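Local coordinates for tRNA (guanine-N(1)-)-methyltransferase (Corynebacterium diphtheriae, PDB 7KFF), which probably methylates N1 of guanine 37 in tRNA as a TrmD-type SPOUT methyltransferase, and is captured here with the by-product S-adenosyl-L-homocysteine, at residues Ala153-Ser157 with Ala209-Ile214. Residues are numbered along the deposited sequence; the frame is centred on the assembly and turned at random.
Sequences ARAWS and AVVRLI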
ATOM      1  N   ALA A 153       7.946  -5.902   8.415  1.00 12.95           N
ATOM      2  CA  ALA A 153       8.085  -4.594   9.043  1.00 13.38           C
ATOM      3  C   ALA A 153       8.895  -4.696  10.327  1.00 13.82           C
ATOM      4  O   ALA A 153       9.784  -3.877  10.588  1.00 14.51           O
ATOM      5  CB  ALA A 153       6.711  -3.980   9.302  1.00 14.51           C
ATOM      6  N   ARG A 154       8.624  -5.721  11.133  1.00 13.83           N
ATOM      7  CA  ARG A 154       9.391  -5.914  12.362  1.00 14.21           C
ATOM      8  C   ARG A 154      10.853  -6.170  12.044  1.00 14.63           C
ATOM      9  O   ARG A 154      11.739  -5.579  12.656  1.00 14.72           O
ATOM     10  CB  ARG A 154       8.822  -7.069  13.196  1.00 15.73           C
ATOM     11  CG  ARG A 154       7.475  -6.770  13.817  1.00 15.71           C
ATOM     12  CD  ARG A 154       7.113  -7.751  14.901  1.00 16.18           C
ATOM     13  NE  ARG A 154       6.830  -9.097  14.408  1.00 16.69           N
ATOM     14  CZ  ARG A 154       5.653  -9.479  13.906  1.00 17.97           C
ATOM     15  NH1 ARG A 154       4.657  -8.613  13.819  1.00 18.84           N
ATOM     16  NH2 ARG A 154       5.497 -10.718  13.469  1.00 20.80           N
ATOM     17  N   ALA A 155      11.124  -7.094  11.122  1.00 14.69           N
ATOM     18  CA  ALA A 155      12.511  -7.368  10.748  1.00 14.77           C
ATOM     19  C   ALA A 155      13.227  -6.092  10.307  1.00 14.31           C
ATOM     20  O   ALA A 155      14.338  -5.789  10.760  1.00 15.32           O
ATOM     21  CB  ALA A 155      12.566  -8.405   9.625  1.00 15.59           C
ATOM     22  N   TRP A 156      12.600  -5.339   9.407  1.00 13.36           N
ATOM     23  CA  TRP A 156      13.278  -4.206   8.794  1.00 13.71           C
ATOM     24  C   TRP A 156      13.422  -3.030   9.754  1.00 13.76           C
ATOM     25  O   TRP A 156      14.289  -2.183   9.534  1.00 14.67           O
ATOM     26  CB  TRP A 156      12.581  -3.804   7.501  1.00 13.43           C
ATOM     27  CG  TRP A 156      12.597  -4.930   6.490  1.00 13.55           C
ATOM     28  CD1 TRP A 156      13.416  -6.029   6.499  1.00 14.93           C
ATOM     29  CD2 TRP A 156      11.726  -5.091   5.361  1.00 13.61           C
ATOM     30  NE1 TRP A 156      13.120  -6.853   5.428  1.00 15.31           N
ATOM     31  CE2 TRP A 156      12.079  -6.300   4.726  1.00 14.67           C
ATOM     32  CE3 TRP A 156      10.699  -4.316   4.814  1.00 13.70           C
ATOM     33  CZ2 TRP A 156      11.423  -6.762   3.595  1.00 15.56           C
ATOM     34  CZ3 TRP A 156      10.051  -4.776   3.677  1.00 14.21           C
ATOM     35  CH2 TRP A 156      10.410  -5.999   3.089  1.00 14.77           C
ATOM     36  N   SER A 157      12.614  -2.970  10.818  1.00 13.37           N
ATOM     37  CA  SER A 157      12.800  -1.930  11.826  1.00 14.70           C
ATOM     38  C   SER A 157      14.167  -2.022  12.492  1.00 14.96           C
ATOM     39  O   SER A 157      14.601  -1.047  13.122  1.00 17.03           O
ATOM     40  CB  SER A 157      11.680  -1.978  12.885  1.00 14.83           C
ATOM     41  OG  SER A 157      11.779  -3.087  13.746  1.00 15.45           O
ATOM     42  N   ALA A 209       5.243   1.734   7.924  1.00 12.59           N
ATOM     43  CA  ALA A 209       5.093   0.510   8.697  1.00 12.78           C
ATOM     44  C   ALA A 209       6.362   0.147   9.448  1.00 13.26           C
ATOM     45  O   ALA A 209       6.295  -0.414  10.547  1.00 13.88           O
ATOM     46  CB  ALA A 209       4.659  -0.628   7.788  1.00 13.42           C
ATOM     47  N   VAL A 210       7.522   0.453   8.875  1.00 13.42           N
ATOM     48  CA  VAL A 210       8.804   0.160   9.511  1.00 13.08           C
ATOM     49  C   VAL A 210       9.152   1.204  10.564  1.00 14.23           C
ATOM     50  O   VAL A 210       9.510   0.858  11.694  1.00 14.47           O
ATOM     51  CB  VAL A 210       9.901   0.069   8.433  1.00 13.86           C
ATOM     52  CG1 VAL A 210      11.287  -0.022   9.051  1.00 14.85           C
ATOM     53  CG2 VAL A 210       9.628  -1.137   7.526  1.00 14.15           C
ATOM     54  N   VAL A 211       9.093   2.487  10.204  1.00 14.27           N
ATOM     55  CA  VAL A 211       9.588   3.518  11.115  1.00 14.87           C
ATOM     56  C   VAL A 211       8.725   3.610  12.362  1.00 14.23           C
ATOM     57  O   VAL A 211       9.232   3.939  13.440  1.00 15.99           O
ATOM     58  CB  VAL A 211       9.739   4.861  10.370  1.00 16.22           C
ATOM     59  CG1 VAL A 211      10.067   5.986  11.342  1.00 18.28           C
ATOM     60  CG2 VAL A 211      10.809   4.748   9.263  1.00 16.87           C
ATOM     61  N   ARG A 212       7.431   3.329  12.255  1.00 14.30           N
ATOM     62  CA  ARG A 212       6.597   3.394  13.450  1.00 15.43           C
ATOM     63  C   ARG A 212       6.980   2.351  14.496  1.00 15.58           C
ATOM     64  O   ARG A 212       6.529   2.461  15.641  1.00 17.88           O
ATOM     65  CB  ARG A 212       5.119   3.279  13.121  1.00 16.06           C
ATOM     66  CG  ARG A 212       4.688   1.922  12.659  1.00 16.27           C
ATOM     67  CD  ARG A 212       3.198   1.864  12.311  1.00 17.82           C
ATOM     68  NE  ARG A 212       2.276   1.888  13.447  1.00 18.11           N
ATOM     69  CZ  ARG A 212       1.950   0.831  14.189  1.00 17.95           C
ATOM     70  NH1 ARG A 212       2.493  -0.346  13.974  1.00 17.03           N
ATOM     71  NH2 ARG A 212       1.069   0.966  15.158  1.00 21.05           N
ATOM     72  N   LEU A 213       7.789   1.363  14.145  1.00 15.15           N
ATOM     73  CA  LEU A 213       8.268   0.354  15.081  1.00 15.35           C
ATOM     74  C   LEU A 213       9.598   0.726  15.728  1.00 17.16           C
ATOM     75  O   LEU A 213      10.104  -0.039  16.562  1.00 20.72           O
ATOM     76  CB  LEU A 213       8.367  -1.000  14.385  1.00 15.31           C
ATOM     77  CG  LEU A 213       7.067  -1.500  13.800  1.00 15.54           C
ATOM     78  CD1 LEU A 213       7.288  -2.794  13.048  1.00 16.06           C
ATOM     79  CD2 LEU A 213       5.966  -1.657  14.853  1.00 17.72           C
ATOM     80  N   ILE A 214      10.167   1.875  15.379  1.00 17.46           N
ATOM     81  CA  ILE A 214      11.381   2.352  16.046  1.00 18.83           C
ATOM     82  C   ILE A 214      10.981   2.993  17.368  1.00 20.61           C
ATOM     83  O   ILE A 214      10.143   3.912  17.373  1.00 20.46           O
ATOM     84  CB  ILE A 214      12.119   3.357  15.156  1.00 20.00           C
ATOM     85  CG1 ILE A 214      12.551   2.686  13.851  1.00 20.74           C
ATOM     86  CG2 ILE A 214      13.312   3.963  15.898  1.00 21.26           C
ATOM     87  CD1 ILE A 214      13.253   3.599  12.894  1.00 22.60           C
TER
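Val210 holds CG1 anti to its backbone N (chi1 171°), which sets its two methyls toward different parts of the 153-157 segment. CG1 reaches the peptide between Trp156 and Ser157, 3.7 Å from Ser157 N, while CG2 meets Trp156 CB at 4.0 Å and lies at the edge of the indole, near the ring plane. The indole itself leads away to Leu137 and Leu139 of the central parallel sheet.

Leu213 has CG anti to its carbonyl carbon (chi1 -59°), and its CD1 methyl rests 3.7 Å from Ala153 O and against Ala153 CB. The same methyl also touches the backbone N and CG methylene of Arg154. With only a methyl on Ala153, the backbones approach to 4.8 Å between Ala153 CA and Val210 CA; Ala153 CB lies 4.2 Å from Ala209 CB, and Phe148 touches both alanines. Ser157 CB packs 3.8 Å from Leu213 CB. The Ser157 hydroxyl turns back and donates to Arg154 O at 2.7 Å, tilted 24° from the carbonyl plane.

Val211 to Ile214 form a type I beta turn at the C-terminal side of helix 200-211, which brings Leu213 round to the 153-157 segment. Val210 and Ile214 also touch Met17 of strand 17-23, so both helices pack on the sheet of what is probably the knotted SPOUT domain. The Ala209 side chain stays about 8 Å from bound S-adenosyl-L-homocysteine, near the cofactor but not touching it.

No hydrogen bond links the segments; the Ser157 hydroxyl and amide bond within their own, so the fit rests on shape and apolar contact rather than directional bonds.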